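Long-range contact in aeromonas extracellular serine protease (Aeromonas sobria, PDB 3WQB), which cleaves peptide bonds after paired basic residues, one of them lysine, as a calcium-binding, kexin- and furin-like secreted serine protease and probable virulence factor: residues A292-N306 with D323-S337. The protein carries 1 engineered substitution. Sequence-based numbering, arbitrary orientation.
Sequences AMVTTDLPGCDMGYN and DASCDYNGVMNGTAS. Engineered in segment 323-337: Ala336 (natural residue Ser). With CA (calcium ion), chain E.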
ATOM      1  N   ALA A 292     -17.112  11.545  -1.810  1.00 10.88           N
ATOM      2  CA  ALA A 292     -16.101  10.603  -2.279  1.00 10.36           C
ATOM      3  C   ALA A 292     -15.585  11.072  -3.647  1.00 10.62           C
ATOM      4  O   ALA A 292     -15.662  12.269  -3.947  1.00 10.86           O
ATOM      5  CB  ALA A 292     -16.638   9.171  -2.305  1.00 11.06           C
ATOM      6  N   MET A 293     -15.080  10.159  -4.474  1.00 10.81           N
ATOM      7  CA  MET A 293     -14.357  10.542  -5.685  1.00 10.65           C
ATOM      8  C   MET A 293     -15.239  10.372  -6.918  1.00 10.90           C
ATOM      9  O   MET A 293     -15.573   9.245  -7.309  1.00 12.25           O
ATOM     10  CB  MET A 293     -13.083   9.705  -5.834  1.00 10.95           C
ATOM     11  CG  MET A 293     -12.192   9.636  -4.595  1.00 10.29           C
ATOM     12  SD  MET A 293     -11.341  11.171  -4.167  1.00 11.12           S
ATOM     13  CE  MET A 293     -10.023  11.111  -5.363  1.00 10.54           C
ATOM     14  N   VAL A 294     -15.605  11.494  -7.531  1.00 10.68           N
ATOM     15  CA  VAL A 294     -16.333  11.465  -8.797  1.00 10.34           C
ATOM     16  C   VAL A 294     -15.361  11.102  -9.916  1.00 10.23           C
ATOM     17  O   VAL A 294     -14.330  11.754 -10.102  1.00 10.67           O
ATOM     18  CB  VAL A 294     -17.041  12.805  -9.078  1.00 10.17           C
ATOM     19  CG1 VAL A 294     -17.632  12.819 -10.492  1.00 11.51           C
ATOM     20  CG2 VAL A 294     -18.119  13.044  -8.018  1.00 11.37           C
ATOM     21  N   THR A 295     -15.690  10.045 -10.651  1.00  9.85           N
ATOM     22  CA  THR A 295     -14.752   9.472 -11.605  1.00 10.35           C
ATOM     23  C   THR A 295     -15.474   8.654 -12.681  1.00 10.43           C
ATOM     24  O   THR A 295     -16.706   8.588 -12.704  1.00 11.27           O
ATOM     25  CB  THR A 295     -13.707   8.592 -10.863  1.00 10.23           C
ATOM     26  OG1 THR A 295     -12.673   8.194 -11.770  1.00 10.45           O
ATOM     27  CG2 THR A 295     -14.353   7.364 -10.227  1.00 11.69           C
ATOM     28  N   THR A 296     -14.699   8.038 -13.561  1.00  9.97           N
ATOM     29  CA  THR A 296     -15.220   7.176 -14.599  1.00 10.61           C
ATOM     30  C   THR A 296     -15.665   5.827 -14.041  1.00 11.01           C
ATOM     31  O   THR A 296     -14.924   5.154 -13.320  1.00 12.32           O
ATOM     32  CB  THR A 296     -14.158   6.949 -15.683  1.00  9.90           C
ATOM     33  OG1 THR A 296     -12.926   6.556 -15.066  1.00 11.08           O
ATOM     34  CG2 THR A 296     -13.903   8.228 -16.472  1.00 11.58           C
ATOM     35  N   ASP A 297     -16.879   5.429 -14.407  1.00 11.21           N
ATOM     36  CA  ASP A 297     -17.450   4.145 -14.037  1.00 11.32           C
ATOM     37  C   ASP A 297     -17.360   3.188 -15.214  1.00 11.57           C
ATOM     38  O   ASP A 297     -17.043   3.604 -16.329  1.00 12.45           O
ATOM     39  CB  ASP A 297     -18.923   4.356 -13.677  1.00 11.31           C
ATOM     40  CG  ASP A 297     -19.513   3.189 -12.920  1.00 11.06           C
ATOM     41  OD1 ASP A 297     -18.806   2.635 -12.049  1.00 12.05           O
ATOM     42  OD2 ASP A 297     -20.676   2.823 -13.201  1.00 10.71           O
ATOM     43  N   LEU A 298     -17.635   1.905 -14.981  1.00 11.41           N
ATOM     44  CA  LEU A 298     -17.897   1.022 -16.113  1.00 11.70           C
ATOM     45  C   LEU A 298     -19.049   1.609 -16.933  1.00 12.32           C
ATOM     46  O   LEU A 298     -20.046   2.055 -16.360  1.00 12.83           O
ATOM     47  CB  LEU A 298     -18.245  -0.389 -15.660  1.00 12.13           C
ATOM     48  CG  LEU A 298     -17.189  -1.138 -14.848  1.00 11.13           C
ATOM     49  CD1 LEU A 298     -17.651  -2.557 -14.555  1.00 12.32           C
ATOM     50  CD2 LEU A 298     -15.861  -1.154 -15.573  1.00 12.09           C
ATOM     51  N   PRO A 299     -18.906   1.647 -18.272  1.00 13.38           N
ATOM     52  CA  PRO A 299     -19.937   2.330 -19.066  1.00 13.85           C
ATOM     53  C   PRO A 299     -21.299   1.630 -19.040  1.00 14.24           C
ATOM     54  O   PRO A 299     -21.370   0.403 -18.954  1.00 14.81           O
ATOM     55  CB  PRO A 299     -19.356   2.334 -20.484  1.00 14.61           C
ATOM     56  CG  PRO A 299     -18.270   1.312 -20.492  1.00 15.46           C
ATOM     57  CD  PRO A 299     -17.778   1.172 -19.096  1.00 13.47           C
ATOM     58  N   GLY A 300     -22.363   2.422 -19.098  1.00 13.99           N
ATOM     59  CA  GLY A 300     -23.711   1.882 -19.173  1.00 13.76           C
ATOM     60  C   GLY A 300     -24.364   1.757 -17.814  1.00 13.96           C
ATOM     61  O   GLY A 300     -23.690   1.697 -16.784  1.00 14.15           O
ATOM     62  N   CYS A 301     -25.687   1.704 -17.816  1.00 14.60           N
ATOM     63  CA  CYS A 301     -26.435   1.582 -16.580  1.00 15.12           C
ATOM     64  C   CYS A 301     -26.602   0.114 -16.165  1.00 14.53           C
ATOM     65  O   CYS A 301     -27.267  -0.180 -15.186  1.00 14.70           O
ATOM     66  CB  CYS A 301     -27.769   2.333 -16.672  1.00 16.06           C
ATOM     67  SG  CYS A 301     -27.601   4.128 -16.982  1.00 20.32           S
ATOM     68  N   ASP A 302     -25.951  -0.787 -16.895  1.00 14.37           N
ATOM     69  CA  ASP A 302     -25.929  -2.207 -16.539  1.00 14.83           C
ATOM     70  C   ASP A 302     -24.605  -2.682 -15.936  1.00 14.20           C
ATOM     71  O   ASP A 302     -24.486  -3.845 -15.546  1.00 14.10           O
ATOM     72  CB  ASP A 302     -26.259  -3.065 -17.762  1.00 15.42           C
ATOM     73  CG  ASP A 302     -25.311  -2.817 -18.925  1.00 17.68           C
ATOM     74  OD1 ASP A 302     -24.666  -1.741 -18.987  1.00 20.95           O
ATOM     75  OD2 ASP A 302     -25.219  -3.706 -19.799  1.00 21.27           O
ATOM     76  N   MET A 303     -23.616  -1.794 -15.879  1.00 13.10           N
ATOM     77  CA  MET A 303     -22.285  -2.136 -15.373  1.00 12.43           C
ATOM     78  C   MET A 303     -21.779  -1.027 -14.466  1.00 12.56           C
ATOM     79  O   MET A 303     -22.060   0.149 -14.691  1.00 13.09           O
ATOM     80  CB  MET A 303     -21.297  -2.297 -16.534  1.00 12.46           C
ATOM     81  CG  MET A 303     -21.634  -3.430 -17.509  1.00 12.88           C
ATOM     82  SD  MET A 303     -21.406  -5.081 -16.817  1.00 13.20           S
ATOM     83  CE  MET A 303     -19.627  -5.224 -16.889  1.00 13.05           C
ATOM     84  N   GLY A 304     -20.998  -1.413 -13.465  1.00 12.09           N
ATOM     85  CA  GLY A 304     -20.253  -0.448 -12.669  1.00 11.77           C
ATOM     86  C   GLY A 304     -20.893  -0.106 -11.345  1.00 11.34           C
ATOM     87  O   GLY A 304     -21.936  -0.664 -10.963  1.00 11.89           O
ATOM     88  N   TYR A 305     -20.268   0.830 -10.631  1.00 11.12           N
ATOM     89  CA  TYR A 305     -20.826   1.320  -9.367  1.00 11.71           C
ATOM     90  C   TYR A 305     -22.074   2.187  -9.581  1.00 12.01           C
ATOM     91  O   TYR A 305     -22.882   2.346  -8.663  1.00 12.48           O
ATOM     92  CB  TYR A 305     -19.787   2.116  -8.579  1.00 12.13           C
ATOM     93  CG  TYR A 305     -18.540   1.367  -8.172  1.00 12.82           C
ATOM     94  CD1 TYR A 305     -18.575   0.009  -7.854  1.00 13.83           C
ATOM     95  CD2 TYR A 305     -17.312   2.031  -8.099  1.00 12.90           C
ATOM     96  CE1 TYR A 305     -17.427  -0.668  -7.465  1.00 14.20           C
ATOM     97  CE2 TYR A 305     -16.156   1.362  -7.709  1.00 13.22           C
ATOM     98  CZ  TYR A 305     -16.214   0.015  -7.402  1.00 14.29           C
ATOM     99  OH  TYR A 305     -15.060  -0.644  -7.012  1.00 15.86           O
ATOM    100  N   ASN A 306     -22.217   2.738 -10.784  1.00 11.93           N
ATOM    101  CA  ASN A 306     -23.416   3.449 -11.190  1.00 11.99           C
ATOM    102  C   ASN A 306     -24.163   2.542 -12.167  1.00 12.12           C
ATOM    103  O   ASN A 306     -23.852   2.484 -13.363  1.00 12.46           O
ATOM    104  CB  ASN A 306     -23.067   4.808 -11.809  1.00 11.75           C
ATOM    105  CG  ASN A 306     -24.290   5.601 -12.236  1.00 11.51           C
ATOM    106  OD1 ASN A 306     -25.430   5.193 -12.006  1.00 13.26           O
ATOM    107  ND2 ASN A 306     -24.055   6.757 -12.845  1.00 12.90           N
ATOM    108  N   ASP A 323     -26.030  12.190 -16.118  1.00 18.74           N
ATOM    109  CA  ASP A 323     -25.218  11.069 -16.598  1.00 17.87           C
ATOM    110  C   ASP A 323     -26.127   9.958 -17.115  1.00 17.83           C
ATOM    111  O   ASP A 323     -26.295   8.914 -16.477  1.00 17.00           O
ATOM    112  CB  ASP A 323     -24.280  10.587 -15.478  1.00 17.21           C
ATOM    113  CG  ASP A 323     -23.397   9.429 -15.893  1.00 16.74           C
ATOM    114  OD1 ASP A 323     -23.142   9.227 -17.108  1.00 16.75           O
ATOM    115  OD2 ASP A 323     -22.953   8.715 -14.974  1.00 14.85           O
ATOM    116  N   ALA A 324     -26.702  10.203 -18.290  1.00 18.24           N
ATOM    117  CA  ALA A 324     -27.750   9.343 -18.837  1.00 18.40           C
ATOM    118  C   ALA A 324     -27.309   7.903 -19.087  1.00 18.16           C
ATOM    119  O   ALA A 324     -28.093   6.974 -18.897  1.00 18.36           O
ATOM    120  CB  ALA A 324     -28.332   9.951 -20.110  1.00 18.70           C
ATOM    121  N   SER A 325     -26.057   7.724 -19.506  1.00 17.74           N
ATOM    122  CA  SER A 325     -25.528   6.383 -19.742  1.00 17.57           C
ATOM    123  C   SER A 325     -24.794   5.793 -18.542  1.00 16.33           C
ATOM    124  O   SER A 325     -24.161   4.751 -18.670  1.00 15.77           O
ATOM    125  CB  SER A 325     -24.625   6.364 -20.973  1.00 18.23           C
ATOM    126  OG  SER A 325     -25.403   6.489 -22.151  1.00 21.72           O
ATOM    127  N   CYS A 326     -24.895   6.445 -17.383  1.00 15.48           N
ATOM    128  CA  CYS A 326     -24.259   5.948 -16.148  1.00 14.64           C
ATOM    129  C   CYS A 326     -22.769   5.647 -16.346  1.00 13.75           C
ATOM    130  O   CYS A 326     -22.279   4.591 -15.913  1.00 13.41           O
ATOM    131  CB  CYS A 326     -24.979   4.696 -15.629  1.00 14.94           C
ATOM    132  SG  CYS A 326     -26.741   4.912 -15.303  1.00 16.76           S
ATOM    133  N   ASP A 327     -22.064   6.564 -17.007  1.00 12.89           N
ATOM    134  CA  ASP A 327     -20.652   6.376 -17.320  1.00 12.56           C
ATOM    135  C   ASP A 327     -19.727   6.865 -16.206  1.00 11.99           C
ATOM    136  O   ASP A 327     -18.512   6.687 -16.307  1.00 11.35           O
ATOM    137  CB  ASP A 327     -20.273   7.100 -18.621  1.00 13.35           C
ATOM    138  CG  ASP A 327     -20.830   6.435 -19.871  1.00 14.77           C
ATOM    139  OD1 ASP A 327     -21.176   5.232 -19.851  1.00 15.45           O
ATOM    140  OD2 ASP A 327     -20.889   7.139 -20.901  1.00 19.30           O
ATOM    141  N   TYR A 328     -20.297   7.495 -15.174  1.00 11.46           N
ATOM    142  CA  TYR A 328     -19.526   8.088 -14.063  1.00 11.31           C
ATOM    143  C   TYR A 328     -20.121   7.650 -12.737  1.00 10.96           C
ATOM    144  O   TYR A 328     -21.283   7.256 -12.671  1.00 12.36           O
ATOM    145  CB  TYR A 328     -19.472   9.632 -14.200  1.00 11.65           C
ATOM    146  CG  TYR A 328     -19.012   9.947 -15.588  1.00 11.27           C
ATOM    147  CD1 TYR A 328     -17.663   9.890 -15.914  1.00 12.11           C
ATOM    148  CD2 TYR A 328     -19.934  10.159 -16.621  1.00 11.94           C
ATOM    149  CE1 TYR A 328     -17.224  10.087 -17.209  1.00 13.07           C
ATOM    150  CE2 TYR A 328     -19.510  10.355 -17.928  1.00 12.82           C
ATOM    151  CZ  TYR A 328     -18.151  10.310 -18.217  1.00 13.23           C
ATOM    152  OH  TYR A 328     -17.705  10.486 -19.500  1.00 15.09           O
ATOM    153  N   ASN A 329     -19.312   7.656 -11.687  1.00 10.41           N
ATOM    154  CA  ASN A 329     -19.836   7.344 -10.356  1.00  9.89           C
ATOM    155  C   ASN A 329     -19.293   8.355  -9.344  1.00 10.35           C
ATOM    156  O   ASN A 329     -18.329   9.061  -9.640  1.00 11.40           O
ATOM    157  CB  ASN A 329     -19.548   5.879  -9.947  1.00 10.58           C
ATOM    158  CG  ASN A 329     -18.081   5.623  -9.572  1.00 11.32           C
ATOM    159  OD1 ASN A 329     -17.595   6.113  -8.548  1.00 12.51           O
ATOM    160  ND2 ASN A 329     -17.396   4.798 -10.372  1.00 12.32           N
ATOM    161  N   GLY A 330     -19.930   8.435  -8.180  1.00 10.49           N
ATOM    162  CA  GLY A 330     -19.510   9.368  -7.132  1.00 10.93           C
ATOM    163  C   GLY A 330     -19.134   8.674  -5.839  1.00 10.76           C
ATOM    164  O   GLY A 330     -19.062   9.310  -4.779  1.00 11.41           O
ATOM    165  N   VAL A 331     -18.912   7.364  -5.908  1.00 10.69           N
ATOM    166  CA  VAL A 331     -18.696   6.561  -4.701  1.00 11.30           C
ATOM    167  C   VAL A 331     -17.306   5.936  -4.606  1.00 10.99           C
ATOM    168  O   VAL A 331     -16.993   5.281  -3.614  1.00 11.82           O
ATOM    169  CB  VAL A 331     -19.772   5.460  -4.541  1.00 11.32           C
ATOM    170  CG1 VAL A 331     -21.158   6.076  -4.408  1.00 12.82           C
ATOM    171  CG2 VAL A 331     -19.704   4.460  -5.697  1.00 12.23           C
ATOM    172  N   MET A 332     -16.470   6.132  -5.624  1.00 10.75           N
ATOM    173  CA  MET A 332     -15.109   5.614  -5.544  1.00 10.41           C
ATOM    174  C   MET A 332     -14.390   6.248  -4.361  1.00 10.19           C
ATOM    175  O   MET A 332     -14.537   7.433  -4.109  1.00 10.72           O
ATOM    176  CB  MET A 332     -14.364   5.858  -6.854  1.00 10.77           C
ATOM    177  CG  MET A 332     -12.944   5.334  -6.891  1.00 11.25           C
ATOM    178  SD  MET A 332     -12.841   3.581  -6.491  1.00 11.19           S
ATOM    179  CE  MET A 332     -11.073   3.351  -6.583  1.00 13.84           C
ATOM    180  N   ASN A 333     -13.621   5.453  -3.627  1.00  9.62           N
ATOM    181  CA  ASN A 333     -13.032   5.925  -2.382  1.00  9.63           C
ATOM    182  C   ASN A 333     -11.812   5.085  -2.006  1.00  9.89           C
ATOM    183  O   ASN A 333     -11.253   4.373  -2.838  1.00 10.26           O
ATOM    184  CB  ASN A 333     -14.081   5.892  -1.264  1.00 10.12           C
ATOM    185  CG  ASN A 333     -14.475   4.483  -0.883  1.00 10.56           C
ATOM    186  OD1 ASN A 333     -14.096   3.522  -1.555  1.00 12.26           O
ATOM    187  ND2 ASN A 333     -15.226   4.345   0.210  1.00 12.58           N
ATOM    188  N   GLY A 334     -11.390   5.189  -0.753  1.00  9.77           N
ATOM    189  CA  GLY A 334     -10.374   4.309  -0.213  1.00  9.86           C
ATOM    190  C   GLY A 334      -8.955   4.791  -0.412  1.00  9.79           C
ATOM    191  O   GLY A 334      -8.693   5.790  -1.096  1.00  9.82           O
ATOM    192  N   THR A 335      -8.032   4.071   0.208  1.00  9.54           N
ATOM    193  CA  THR A 335      -6.641   4.264  -0.155  1.00  8.95           C
ATOM    194  C   THR A 335      -6.448   3.885  -1.625  1.00  9.33           C
ATOM    195  O   THR A 335      -5.474   4.317  -2.248  1.00  9.67           O
ATOM    196  CB  THR A 335      -5.664   3.563   0.803  1.00  9.14           C
ATOM    197  OG1 THR A 335      -5.985   2.169   0.912  1.00  9.74           O
ATOM    198  CG2 THR A 335      -5.687   4.226   2.169  1.00  9.85           C
ATOM    199  N   ALA A 336      -7.394   3.132  -2.198  1.00  9.30           N
ATOM    200  CA  ALA A 336      -7.381   2.889  -3.657  1.00  9.21           C
ATOM    201  C   ALA A 336      -7.661   4.125  -4.489  1.00  8.94           C
ATOM    202  O   ALA A 336      -7.455   4.087  -5.701  1.00  9.14           O
ATOM    203  CB  ALA A 336      -8.358   1.836  -4.063  1.00 10.01           C
ATOM    204  N   SER A 337      -8.165   5.187  -3.859  1.00  8.88           N
ATOM    205  CA  SER A 337      -8.321   6.498  -4.499  1.00  9.13           C
ATOM    206  C   SER A 337      -7.164   7.436  -4.170  1.00  9.33           C
ATOM    207  O   SER A 337      -6.771   8.252  -4.993  1.00  9.19           O
ATOM    208  CB  SER A 337      -9.650   7.126  -4.081  1.00  9.57           C
ATOM    209  OG  SER A 337     -10.727   6.455  -4.713  1.00  9.94           O
TER
HETATM  210 CA    CA E 903     -22.094   2.371 -15.118  1.00 15.66          CA
HETATM  211  O   HOH W   1     -19.082  11.824  -3.740  1.00 13.35           O
HETATM  212  O   HOH W   2     -26.390   8.394 -13.768  1.00 15.01           O
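Thr295 and Asn329 exchange two backbone hydrogen bonds, Thr295 N to Asn329 O (3.0 Å) and Asn329 N to Thr295 O, at the heart of an antiparallel beta ribbon in the subtilisin-like domain. Beyond it the two segments stay side by side, joined by Asp297 N to Asp327 O (2.8 Å), and wrap a calcium ion before the disulfide Cys301–Cys326 ties them. Six oxygens hold the metal: Asp297 OD2, the carbonyls of Leu298, Gly300, Met303 and Asn306, and, from 323-337, Cys326 O.

Aspartate suits position 297 because its two oxygens divide the work. While OD2 binds calcium and accepts Asn306 N, OD1 takes Tyr305 N on its syn lone pair and Asn329 ND2 (3.1 Å) from above the carboxylate plane. Asparagine suits 329 by pairing donor and acceptor: ND2 also hydrogen-bonds to Ser118, while OD1, with CG between backbone N and carbonyl carbon (chi1 74°), accepts Val331 N and Met332 N, an Asx turn extended to an Asx motif at the corner at Gly330. Asp327 OD1 receives the N-H of Gly300, whose phi of 94° would jam a side chain against the preceding carbonyl. Asp323 accepts Asp327 N on OD1 and Tyr328 N on OD2. Tyr305, which also touches the predicted catalytic His115, packs CB on Val331 CG2 (3.7 Å), its ring edge near Met332 SD. The buried amide of Asn306, likewise donor and acceptor, hydrogen-bonds from ND2 to Tyr328 O (2.8 Å), that oxygen nearly in the amide plane.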